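Methyltransferase WBDD (Escherichia coli, PDB 4AZS) probably phosphorylates and methylates the growing end of the O9a O-antigen polysaccharide, acting as a bifunctional kinase and methyltransferase that regulates its chain length. Local coordinates at residues A[403-411]-A[430-439]. Residues are numbered along the deposited sequence; the frame is centred on the assembly and turned at random.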
loop_
_atom_site.group_PDB
_atom_site.type_symbol
_atom_site.label_atom_id
_atom_site.label_comp_id
_atom_site.label_asym_id
_atom_site.label_seq_id
_atom_site.Cartn_x
_atom_site.Cartn_y
_atom_site.Cartn_z
ATOM N N PHE A 403 35.478 -31.033 -48.502
ATOM C CA PHE A 403 36.242 -32.093 -47.912
ATOM C C PHE A 403 37.641 -31.579 -47.539
ATOM O O PHE A 403 38.302 -32.128 -46.647
ATOM C CB PHE A 403 36.320 -33.310 -48.823
ATOM C CG PHE A 403 36.855 -34.519 -48.119
ATOM C CD1 PHE A 403 36.008 -35.332 -47.366
ATOM C CD2 PHE A 403 38.198 -34.793 -48.128
ATOM C CE1 PHE A 403 36.493 -36.416 -46.678
ATOM C CE2 PHE A 403 38.692 -35.890 -47.436
ATOM C CZ PHE A 403 37.837 -36.699 -46.698
ATOM N N PHE A 404 38.091 -30.513 -48.205
ATOM C CA PHE A 404 39.381 -29.929 -47.864
ATOM C C PHE A 404 39.307 -29.199 -46.545
ATOM O O PHE A 404 40.275 -29.172 -45.785
ATOM C CB PHE A 404 39.848 -28.957 -48.945
ATOM C CG PHE A 404 40.113 -29.610 -50.256
ATOM C CD1 PHE A 404 40.918 -30.746 -50.324
ATOM C CD2 PHE A 404 39.599 -29.073 -51.424
ATOM C CE1 PHE A 404 41.189 -31.349 -51.534
ATOM C CE2 PHE A 404 39.870 -29.667 -52.646
ATOM C CZ PHE A 404 40.651 -30.814 -52.694
ATOM N N VAL A 405 38.159 -28.594 -46.297
ATOM C CA VAL A 405 37.931 -27.898 -45.055
ATOM C C VAL A 405 37.898 -28.916 -43.912
ATOM O O VAL A 405 38.690 -28.812 -42.961
ATOM C CB VAL A 405 36.644 -27.059 -45.113
ATOM C CG1 VAL A 405 36.391 -26.406 -43.768
ATOM C CG2 VAL A 405 36.759 -25.994 -46.200
ATOM N N PHE A 406 37.000 -29.895 -44.018
ATOM C CA PHE A 406 37.035 -31.084 -43.154
ATOM C C PHE A 406 38.483 -31.455 -42.844
ATOM O O PHE A 406 38.867 -31.578 -41.672
ATOM C CB PHE A 406 36.318 -32.282 -43.812
ATOM C CG PHE A 406 36.334 -33.550 -42.983
ATOM C CD1 PHE A 406 35.593 -33.649 -41.820
ATOM C CD2 PHE A 406 37.052 -34.654 -43.386
ATOM C CE1 PHE A 406 35.580 -34.805 -41.070
ATOM C CE2 PHE A 406 37.039 -35.826 -42.638
ATOM C CZ PHE A 406 36.303 -35.900 -41.475
ATOM N N VAL A 407 39.285 -31.625 -43.887
ATOM C CA VAL A 407 40.668 -32.083 -43.693
ATOM C C VAL A 407 41.413 -31.085 -42.823
ATOM O O VAL A 407 42.128 -31.460 -41.893
ATOM C CB VAL A 407 41.442 -32.252 -45.015
ATOM C CG1 VAL A 407 42.946 -32.264 -44.759
ATOM C CG2 VAL A 407 41.004 -33.526 -45.720
ATOM N N ASN A 408 41.242 -29.811 -43.136
ATOM C CA ASN A 408 41.952 -28.776 -42.416
ATOM C C ASN A 408 41.494 -28.649 -40.970
ATOM O O ASN A 408 42.329 -28.472 -40.075
ATOM C CB ASN A 408 41.825 -27.437 -43.107
ATOM C CG ASN A 408 43.162 -26.861 -43.442
ATOM O OD1 ASN A 408 43.444 -26.583 -44.607
ATOM N ND2 ASN A 408 44.028 -26.745 -42.448
ATOM N N GLU A 409 40.185 -28.735 -40.747
ATOM C CA GLU A 409 39.669 -28.749 -39.377
ATOM C C GLU A 409 40.162 -30.001 -38.614
ATOM O O GLU A 409 40.587 -29.892 -37.478
ATOM C CB GLU A 409 38.142 -28.533 -39.312
ATOM C CG GLU A 409 37.250 -29.582 -39.948
ATOM C CD GLU A 409 35.763 -29.191 -39.926
ATOM O OE1 GLU A 409 35.396 -28.328 -39.117
ATOM O OE2 GLU A 409 34.946 -29.722 -40.719
ATOM N N LEU A 410 40.210 -31.159 -39.265
ATOM C CA LEU A 410 40.808 -32.362 -38.660
ATOM C C LEU A 410 42.213 -32.114 -38.109
ATOM O O LEU A 410 42.643 -32.745 -37.144
ATOM C CB LEU A 410 40.843 -33.492 -39.683
ATOM C CG LEU A 410 41.051 -34.902 -39.152
ATOM C CD1 LEU A 410 40.057 -35.235 -38.046
ATOM C CD2 LEU A 410 40.905 -35.879 -40.301
ATOM N N PHE A 411 42.940 -31.211 -38.758
ATOM C CA PHE A 411 44.159 -30.665 -38.219
ATOM C C PHE A 411 43.737 -29.397 -37.480
ATOM O O PHE A 411 44.520 -28.786 -36.769
ATOM C CB PHE A 411 45.171 -30.379 -39.353
ATOM C CG PHE A 411 45.703 -31.629 -40.011
ATOM C CD1 PHE A 411 44.938 -32.328 -40.941
ATOM C CD2 PHE A 411 46.933 -32.142 -39.661
ATOM C CE1 PHE A 411 45.397 -33.502 -41.511
ATOM C CE2 PHE A 411 47.404 -33.314 -40.233
ATOM C CZ PHE A 411 46.636 -33.996 -41.157
ATOM N N ASN A 430 47.009 -25.163 -41.645
ATOM C CA ASN A 430 47.464 -26.267 -40.786
ATOM C C ASN A 430 47.948 -27.574 -41.432
ATOM O O ASN A 430 47.985 -28.589 -40.736
ATOM C CB ASN A 430 46.328 -26.687 -39.831
ATOM C CG ASN A 430 45.901 -25.589 -38.889
ATOM O OD1 ASN A 430 46.631 -24.625 -38.645
ATOM N ND2 ASN A 430 44.707 -25.739 -38.336
ATOM N N LEU A 431 48.302 -27.618 -42.713
ATOM C CA LEU A 431 48.629 -28.933 -43.283
ATOM C C LEU A 431 50.133 -29.165 -43.410
ATOM O O LEU A 431 50.807 -28.481 -44.167
ATOM C CB LEU A 431 47.957 -29.140 -44.641
ATOM C CG LEU A 431 46.433 -29.249 -44.722
ATOM C CD1 LEU A 431 46.024 -29.618 -46.143
ATOM C CD2 LEU A 431 45.899 -30.277 -43.735
ATOM N N PRO A 432 50.663 -30.168 -42.713
ATOM C CA PRO A 432 52.019 -30.502 -43.024
ATOM C C PRO A 432 52.126 -31.304 -44.347
ATOM O O PRO A 432 51.117 -31.763 -44.898
ATOM C CB PRO A 432 52.420 -31.368 -41.835
ATOM C CG PRO A 432 51.188 -32.138 -41.562
ATOM C CD PRO A 432 50.025 -31.244 -41.946
ATOM N N GLN A 433 53.349 -31.403 -44.851
ATOM C CA GLN A 433 53.681 -32.327 -45.912
ATOM C C GLN A 433 53.441 -33.711 -45.357
ATOM O O GLN A 433 53.667 -33.952 -44.179
ATOM C CB GLN A 433 55.149 -32.174 -46.312
ATOM C CG GLN A 433 55.394 -30.915 -47.099
ATOM C CD GLN A 433 56.677 -30.934 -47.936
ATOM O OE1 GLN A 433 56.940 -31.841 -48.755
ATOM N NE2 GLN A 433 57.463 -29.888 -47.770
ATOM N N PRO A 434 52.916 -34.622 -46.164
ATOM C CA PRO A 434 52.474 -34.587 -47.533
ATOM C C PRO A 434 50.972 -34.320 -47.764
ATOM O O PRO A 434 50.509 -34.383 -48.901
ATOM C CB PRO A 434 52.812 -35.995 -47.984
ATOM C CG PRO A 434 52.524 -36.831 -46.776
ATOM C CD PRO A 434 52.748 -35.966 -45.582
ATOM N N TRP A 435 50.231 -33.979 -46.729
ATOM C CA TRP A 435 48.838 -33.573 -46.901
ATOM C C TRP A 435 48.714 -32.326 -47.778
ATOM O O TRP A 435 47.830 -32.196 -48.667
ATOM C CB TRP A 435 48.168 -33.404 -45.523
ATOM C CG TRP A 435 47.909 -34.722 -44.814
ATOM C CD1 TRP A 435 46.829 -35.581 -45.004
ATOM C CD2 TRP A 435 48.728 -35.377 -43.794
ATOM N NE1 TRP A 435 46.924 -36.686 -44.197
ATOM C CE2 TRP A 435 48.033 -36.626 -43.444
ATOM C CE3 TRP A 435 49.906 -35.058 -43.131
ATOM C CZ2 TRP A 435 48.535 -37.514 -42.485
ATOM C CZ3 TRP A 435 50.407 -35.959 -42.165
ATOM C CH2 TRP A 435 49.738 -37.162 -41.855
ATOM N N SER A 436 49.609 -31.398 -47.574
ATOM C CA SER A 436 49.606 -30.180 -48.359
ATOM C C SER A 436 49.909 -30.470 -49.833
ATOM O O SER A 436 49.355 -29.835 -50.728
ATOM C CB SER A 436 50.667 -29.242 -47.800
ATOM O OG SER A 436 51.930 -29.952 -47.789
ATOM N N ASN A 437 50.795 -31.425 -50.064
ATOM C CA ASN A 437 51.179 -31.832 -51.419
ATOM C C ASN A 437 50.008 -32.481 -52.120
ATOM O O ASN A 437 49.780 -32.250 -53.287
ATOM C CB ASN A 437 52.330 -32.811 -51.339
ATOM C CG ASN A 437 53.528 -32.218 -50.677
ATOM O OD1 ASN A 437 53.578 -31.014 -50.456
ATOM N ND2 ASN A 437 54.503 -33.051 -50.346
ATOM N N TRP A 438 49.234 -33.252 -51.360
ATOM C CA TRP A 438 48.002 -33.899 -51.837
ATOM C C TRP A 438 47.005 -32.887 -52.341
ATOM O O TRP A 438 46.529 -32.957 -53.498
ATOM C CB TRP A 438 47.424 -34.704 -50.672
ATOM C CG TRP A 438 46.044 -35.226 -50.849
ATOM C CD1 TRP A 438 45.506 -35.867 -51.942
ATOM C CD2 TRP A 438 44.982 -35.225 -49.850
ATOM N NE1 TRP A 438 44.206 -36.223 -51.700
ATOM C CE2 TRP A 438 43.840 -35.871 -50.472
ATOM C CE3 TRP A 438 44.876 -34.770 -48.539
ATOM C CZ2 TRP A 438 42.637 -36.039 -49.806
ATOM C CZ3 TRP A 438 43.655 -34.938 -47.870
ATOM C CH2 TRP A 438 42.565 -35.557 -48.494
ATOM N N LEU A 439 46.752 -31.892 -51.514
ATOM C CA LEU A 439 45.816 -30.841 -51.860
ATOM C C LEU A 439 46.324 -30.028 -53.041
ATOM O O LEU A 439 45.546 -29.667 -53.930
ATOM C CB LEU A 439 45.580 -29.921 -50.645
ATOM C CG LEU A 439 45.382 -28.416 -50.885
ATOM C CD1 LEU A 439 44.001 -28.158 -51.464
ATOM C CD2 LEU A 439 45.549 -27.576 -49.609
#
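F404 and L439 face each other where helix 403-410 and residues 435-439, the start of helix 435-443, run almost antiparallel, at 170°, with the axes of these short segments 12.1 Å apart at closest approach. So wide a spacing suits large side chains, and aromatic rings span most of it. At the far end the backbones draw together, F411 CA lying 6.1 Å from N430 CA, so N430 and the extended pair L431 and P432 pass close to F411. With CG anti to the carbonyl carbon (chi1 -68°), the F411 ring is carried out toward L431 and W435. L431 CD2 lies over one face of this ring in a CH-pi contact, while CZ points at the face of the W435 indole, 3.6 Å from W435 CD2, in an edge-to-face pair with planes at 61°. P432, a compact, puckered apolar ring, adds its CD beside F411 CE2; P434, reached through a cis peptide bond, is the N-cap of the second helix. Both helices belong to the mainly helical part that follows the small five-stranded sheet of the kinase, as in the C-lobe of protein kinases; helix 341-357 touches F403, F411 and W435. Branched V407 fits between two partners: CG1 meets L431 CD2 at 3.7 Å, and CG2 touches the indole rim of W438 at CZ3. The same rim meets the edge of F403 at CH2, while W438 NE1 is hydrogen-bonded to L455 O, satisfying the one polar atom of this buried indole. L439 sets CD1 over the centre of the F404 ring, 4.2 Å from F404 CD1, and I480 of helix 475-485 touches both residues.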